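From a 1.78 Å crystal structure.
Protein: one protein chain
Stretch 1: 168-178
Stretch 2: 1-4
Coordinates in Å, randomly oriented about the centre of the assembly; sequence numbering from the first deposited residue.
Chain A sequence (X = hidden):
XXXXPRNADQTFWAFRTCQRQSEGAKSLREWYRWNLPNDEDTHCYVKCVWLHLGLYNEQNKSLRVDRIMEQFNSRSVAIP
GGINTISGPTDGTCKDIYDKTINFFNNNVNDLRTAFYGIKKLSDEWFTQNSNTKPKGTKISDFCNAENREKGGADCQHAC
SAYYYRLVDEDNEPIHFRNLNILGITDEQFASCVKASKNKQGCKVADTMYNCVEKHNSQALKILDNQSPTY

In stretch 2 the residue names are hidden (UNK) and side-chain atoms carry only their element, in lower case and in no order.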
ATOM      1  N   VAL A 168       9.445  -2.976  -4.698  1.00 10.17           N
ATOM      2  CA  VAL A 168      10.415  -2.291  -3.853  1.00 10.60           C
ATOM      3  C   VAL A 168       9.792  -0.980  -3.392  1.00 12.55           C
ATOM      4  O   VAL A 168       8.859  -0.463  -4.009  1.00  8.51           O
ATOM      5  CB  VAL A 168      11.761  -2.004  -4.571  1.00  7.21           C
ATOM      6  CG1 VAL A 168      12.466  -3.307  -4.969  1.00  8.74           C
ATOM      7  CG2 VAL A 168      11.565  -1.074  -5.793  1.00  8.81           C
ATOM      8  N   ASP A 169      10.336  -0.430  -2.303  1.00 11.33           N
ATOM      9  CA  ASP A 169       9.895   0.869  -1.805  1.00 13.78           C
ATOM     10  C   ASP A 169      10.812   1.969  -2.352  1.00 13.61           C
ATOM     11  O   ASP A 169      11.610   1.744  -3.266  1.00 13.43           O
ATOM     12  CB  ASP A 169       9.818   0.858  -0.272  1.00  8.70           C
ATOM     13  CG  ASP A 169      11.167   0.616   0.405  1.00 11.96           C
ATOM     14  OD1 ASP A 169      12.234   0.802  -0.224  1.00 13.28           O
ATOM     15  OD2 ASP A 169      11.156   0.219   1.589  1.00 13.90           O
ATOM     16  N   GLU A 170      10.707   3.180  -1.794  1.00 20.83           N
ATOM     17  CA  GLU A 170      11.518   4.295  -2.289  1.00 28.13           C
ATOM     18  C   GLU A 170      13.010   4.069  -2.070  1.00 28.70           C
ATOM     19  O   GLU A 170      13.832   4.639  -2.799  1.00 33.27           O
ATOM     20  CB  GLU A 170      11.104   5.604  -1.622  1.00 30.17           C
ATOM     21  CG  GLU A 170       9.647   5.957  -1.776  1.00 29.14           C
ATOM     22  CD  GLU A 170       8.774   5.222  -0.791  1.00 35.64           C
ATOM     23  OE1 GLU A 170       9.284   4.843   0.279  1.00 33.61           O
ATOM     24  OE2 GLU A 170       7.578   5.018  -1.095  1.00 39.87           O
ATOM     25  N   ASP A 171      13.382   3.268  -1.070  1.00 19.45           N
ATOM     26  CA  ASP A 171      14.782   2.948  -0.813  1.00 22.30           C
ATOM     27  C   ASP A 171      15.312   1.828  -1.690  1.00 22.46           C
ATOM     28  O   ASP A 171      16.451   1.393  -1.487  1.00 19.63           O
ATOM     29  CB  ASP A 171      14.975   2.554   0.652  1.00 32.18           C
ATOM     30  CG  ASP A 171      15.003   3.742   1.569  1.00 34.61           C
ATOM     31  OD1 ASP A 171      15.394   4.840   1.113  1.00 33.15           O
ATOM     32  OD2 ASP A 171      14.630   3.575   2.746  1.00 35.44           O
ATOM     33  N   ASN A 172      14.522   1.348  -2.644  1.00 15.81           N
ATOM     34  CA  ASN A 172      14.867   0.156  -3.407  1.00 13.71           C
ATOM     35  C   ASN A 172      15.090  -1.041  -2.483  1.00 20.14           C
ATOM     36  O   ASN A 172      15.980  -1.863  -2.702  1.00 19.40           O
ATOM     37  CB  ASN A 172      16.085   0.400  -4.302  1.00 19.37           C
ATOM     38  CG  ASN A 172      15.716   1.105  -5.589  1.00 23.12           C
ATOM     39  OD1 ASN A 172      14.868   0.630  -6.341  1.00 22.09           O
ATOM     40  ND2 ASN A 172      16.343   2.245  -5.845  1.00 20.25           N
ATOM     41  N   GLU A 173      14.286  -1.128  -1.437  1.00 12.09           N
ATOM     42  CA  GLU A 173      14.267  -2.321  -0.611  1.00 14.03           C
ATOM     43  C   GLU A 173      13.005  -3.123  -0.905  1.00 10.03           C
ATOM     44  O   GLU A 173      11.931  -2.529  -1.037  1.00  9.68           O
ATOM     45  CB  GLU A 173      14.308  -1.964   0.879  1.00 17.73           C
ATOM     46  CG  GLU A 173      14.359  -3.174   1.799  1.00 32.42           C
ATOM     47  CD  GLU A 173      14.348  -2.795   3.267  1.00 47.45           C
ATOM     48  OE1 GLU A 173      14.653  -1.620   3.576  1.00 48.67           O
ATOM     49  OE2 GLU A 173      14.050  -3.677   4.107  1.00 50.15           O
ATOM     50  N   PRO A 174      13.096  -4.450  -1.042  1.00 10.32           N
ATOM     51  CA  PRO A 174      11.894  -5.229  -1.374  1.00  7.36           C
ATOM     52  C   PRO A 174      10.804  -5.033  -0.337  1.00 10.61           C
ATOM     53  O   PRO A 174      11.066  -4.849   0.855  1.00 10.87           O
ATOM     54  CB  PRO A 174      12.392  -6.680  -1.383  1.00  7.64           C
ATOM     55  CG  PRO A 174      13.861  -6.574  -1.644  1.00 11.67           C
ATOM     56  CD  PRO A 174      14.306  -5.293  -0.993  1.00 11.47           C
ATOM     57  N   ILE A 175       9.559  -5.069  -0.801  1.00  7.59           N
ATOM     58  CA  ILE A 175       8.414  -5.018   0.094  1.00  9.01           C
ATOM     59  C   ILE A 175       8.052  -6.466   0.425  1.00 10.41           C
ATOM     60  O   ILE A 175       7.489  -7.191  -0.397  1.00  9.22           O
ATOM     61  CB  ILE A 175       7.260  -4.232  -0.527  1.00  9.85           C
ATOM     62  CG1 ILE A 175       7.702  -2.761  -0.658  1.00 11.66           C
ATOM     63  CG2 ILE A 175       6.008  -4.371   0.321  1.00  7.77           C
ATOM     64  CD1 ILE A 175       6.703  -1.851  -1.365  1.00 12.82           C
ATOM     65  N   HIS A 176       8.410  -6.895   1.643  1.00 10.48           N
ATOM     66  CA  HIS A 176       8.439  -8.319   1.970  1.00 14.23           C
ATOM     67  C   HIS A 176       7.047  -8.942   2.008  1.00 12.35           C
ATOM     68  O   HIS A 176       6.906 -10.141   1.739  1.00 12.60           O
ATOM     69  CB  HIS A 176       9.116  -8.541   3.326  1.00 18.34           C
ATOM     70  CG  HIS A 176      10.609  -8.438   3.294  1.00 31.23           C
ATOM     71  ND1 HIS A 176      11.272  -7.298   2.887  1.00 31.64           N
ATOM     72  CD2 HIS A 176      11.572  -9.325   3.648  1.00 33.45           C
ATOM     73  CE1 HIS A 176      12.576  -7.493   2.974  1.00 30.75           C
ATOM     74  NE2 HIS A 176      12.785  -8.713   3.436  1.00 30.62           N
ATOM     75  N   PHE A 177       6.025  -8.170   2.362  1.00 10.88           N
ATOM     76  CA  PHE A 177       4.696  -8.724   2.591  1.00 10.11           C
ATOM     77  C   PHE A 177       3.816  -8.727   1.348  1.00 11.49           C
ATOM     78  O   PHE A 177       2.647  -9.124   1.446  1.00 12.05           O
ATOM     79  CB  PHE A 177       3.981  -7.950   3.711  1.00 10.80           C
ATOM     80  CG  PHE A 177       3.756  -6.500   3.395  1.00  6.88           C
ATOM     81  CD1 PHE A 177       2.690  -6.095   2.609  1.00  9.96           C
ATOM     82  CD2 PHE A 177       4.611  -5.535   3.898  1.00 18.59           C
ATOM     83  CE1 PHE A 177       2.493  -4.759   2.314  1.00 11.42           C
ATOM     84  CE2 PHE A 177       4.409  -4.204   3.612  1.00 16.63           C
ATOM     85  CZ  PHE A 177       3.353  -3.817   2.822  1.00 16.46           C
ATOM     86  N   ARG A 178       4.326  -8.269   0.204  1.00  9.32           N
ATOM     87  CA  ARG A 178       3.531  -8.199  -1.021  1.00  7.16           C
ATOM     88  C   ARG A 178       2.930  -9.559  -1.370  1.00 14.91           C
ATOM     89  O   ARG A 178       3.606 -10.591  -1.322  1.00 16.88           O
ATOM     90  CB  ARG A 178       4.400  -7.672  -2.167  1.00  9.33           C
ATOM     91  CG  ARG A 178       3.652  -7.316  -3.447  1.00 13.47           C
ATOM     92  CD  ARG A 178       2.844  -6.032  -3.278  1.00  9.64           C
ATOM     93  NE  ARG A 178       2.539  -5.434  -4.572  1.00  7.37           N
ATOM     94  CZ  ARG A 178       1.326  -5.426  -5.117  1.00  9.85           C
ATOM     95  NH1 ARG A 178       0.306  -5.964  -4.467  1.00  6.23           N
ATOM     96  NH2 ARG A 178       1.126  -4.865  -6.307  1.00 11.45           N
ATOM     97  N   UNK A   1      13.183   0.877   3.198  1.00 15.48           N
ATOM     98  CA  UNK A   1      12.527   1.247   4.445  1.00 16.87           C
ATOM     99  C   UNK A   1      11.412   2.234   4.205  1.00 13.70           C
ATOM    100  O   UNK A   1      11.529   3.145   3.389  1.00 11.97           O
ATOM    101 se   UNK A   1      15.702   1.833   7.083  1.00 45.51          SE
ATOM    102  c   UNK A   1      13.527   1.852   5.424  1.00 19.67           C
ATOM    103  c   UNK A   1      14.275   0.849   6.235  1.00 38.19           C
ATOM    104  c   UNK A   1      16.797   2.209   5.508  1.00 42.04           C
ATOM    105  N   UNK A   2      10.328   2.084   4.948  1.00 13.67           N
ATOM    106  CA  UNK A   2       9.144   2.869   4.661  1.00 18.67           C
ATOM    107  C   UNK A   2       9.298   4.300   5.153  1.00 12.74           C
ATOM    108  O   UNK A   2       9.928   4.557   6.183  1.00 15.65           O
ATOM    109  c   UNK A   2       3.929   0.979   3.226  1.00 17.78           C
ATOM    110  c   UNK A   2       8.301   0.000   4.025  1.00 43.52           C
ATOM    111  n   UNK A   2       7.576  -0.867   3.245  1.00 39.72           N
ATOM    112  c   UNK A   2       5.201  -0.917   2.448  1.00 27.02           C
ATOM    113  c   UNK A   2       5.009   1.503   3.904  1.00 17.06           C
ATOM    114  c   UNK A   2       7.507   1.039   4.440  1.00 37.42           C
ATOM    115  c   UNK A   2       7.922   2.198   5.278  1.00 29.92           C
ATOM    116  c   UNK A   2       4.029  -0.219   2.513  1.00 21.83           C
ATOM    117  c   UNK A   2       6.221   0.814   3.864  1.00 25.22           C
ATOM    118  c   UNK A   2       6.295  -0.392   3.132  1.00 33.66           C
ATOM    119  N   UNK A   3       8.738   5.230   4.388  1.00 10.68           N
ATOM    120  CA  UNK A   3       8.781   6.648   4.699  1.00 16.75           C
ATOM    121  C   UNK A   3       7.422   7.143   5.178  1.00 13.10           C
ATOM    122  O   UNK A   3       6.370   6.666   4.744  1.00 15.13           O
ATOM    123  c   UNK A   3       9.236   7.450   3.482  1.00 20.12           C
ATOM    124  n   UNK A   3      14.164   7.227  -0.068  1.00 26.94           N
ATOM    125  n   UNK A   3      12.413   7.352   1.415  1.00 31.31           N
ATOM    126  n   UNK A   3      12.384   8.619  -0.497  1.00 25.90           N
ATOM    127  c   UNK A   3      10.664   7.118   3.107  1.00 27.25           C
ATOM    128  c   UNK A   3      11.121   7.851   1.875  1.00 31.94           C
ATOM    129  c   UNK A   3      12.990   7.734   0.283  1.00 29.77           C
ATOM    130  N   UNK A   4       7.464   8.096   6.097  1.00  8.40           N
ATOM    131  CA  UNK A   4       6.284   8.653   6.737  1.00  6.72           C
ATOM    132  C   UNK A   4       6.391  10.170   6.704  1.00 11.74           C
ATOM    133  O   UNK A   4       7.496  10.718   6.765  1.00  9.93           O
ATOM    134  c   UNK A   4       4.938   5.914   8.111  1.00 10.40           C
ATOM    135  c   UNK A   4       7.297   5.905   8.505  1.00  7.62           C
ATOM    136  c   UNK A   4       6.148   8.145   8.186  1.00  8.03           C
ATOM    137  c   UNK A   4       4.914   4.535   8.181  1.00  8.90           C
ATOM    138  o   UNK A   4       6.079   2.467   8.478  1.00 11.73           O
ATOM    139  c   UNK A   4       7.286   4.523   8.575  1.00 11.28           C
ATOM    140  c   UNK A   4       6.128   6.627   8.281  1.00  9.18           C
ATOM    141  c   UNK A   4       6.090   3.842   8.412  1.00  8.14           C
TER
HETATM  142  O   HOH W   1      10.429  -2.262   2.261  1.00 23.32           O
HETATM  143  O   HOH W   2      13.461   5.715   3.384  1.00 35.22           O

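Position 1 carries four side-chain atoms in an unbranched chain: two carbons, a selenium, and a terminal carbon. Its backbone N lies 2.7 Å from Asp169 OD2, 2.9 Å from Glu173 OE1 and 3.1 Å from Asp171 OD2, and its CB lies 3.4 Å from Asp171 OD2. Selenium between two carbons, a selenoether, identifies selenomethionine, so the residue is Met1, with SE in place of sulfur. Its chi angles are -85° (m), 168° (t) and -70° (m), and its CA-to-CB bond points away overall despite the CB contact. The decisive group is the backbone amine. Met1 N donates a hydrogen bond to each of the three carboxylate oxygens, and each pair is also a salt bridge. A charged chain terminus has three N-H bonds to give, and three carboxylates receive them.

Position 2 has one carbon leading to fused five- and six-membered rings that hold eight carbons and one nitrogen, an indole. One ring carbon lies 3.5 Å from Phe177 CZ and 4.1 Å from Ile175 CG2. The residue is Trp2, and that carbon is CZ2. Its CA-to-CB bond points away, but chi1 of -77° (m) and chi2 of 53° bring the ring end back to stretch 1. The six-membered ring and the Phe177 ring have centroids 5.7 Å apart and planes at 40°, an oblique pair. Water 1 accepts a weak hydrogen bond from Trp2 NE1 (3.3 Å) and donates to Asp169 OD2 (2.7 Å) and Pro174 O (3.0 Å).

Position 3 shows three carbons, a nitrogen, and a carbon bearing two more nitrogens: a guanidinium. One terminal nitrogen lies 2.9 Å from Asp171 OD1, and the carbon joining the three nitrogens lies 3.4 Å from Glu170 CB. The residue is Arg3, and these atoms are NH2 and CZ. NH2 donates to Asp171 OD1 with an N-H...acceptor angle of 159°, within a salt bridge near the guanidinium plane, while Glu170 CB packs over one face. Water 2 accepts from Arg3 NE (2.8 Å) and donates to Asp171 OD2 (2.5 Å).

Position 4 has one carbon, then a six-carbon ring bearing one oxygen, and touches nothing on stretch 1. It is Tyr4.

The contact centers on the N-terminal charge. Asp169 and Asp171 lie within a type I turn from Asp169 to Asn172, and Glu173 follows it directly. Asp169 OD1 accepts from Glu173 N at 3.1 Å while OD2 of the same carboxylate binds Met1 N at 2.7 Å. Asp171 likewise serves two cations, Met1 through OD2 and Arg3 through OD1. The indole adds an apolar contact with Ile175 and Phe177, and the whole interface buries 485 Å², both sides summed.

Stretch 2 1-4: MWRY
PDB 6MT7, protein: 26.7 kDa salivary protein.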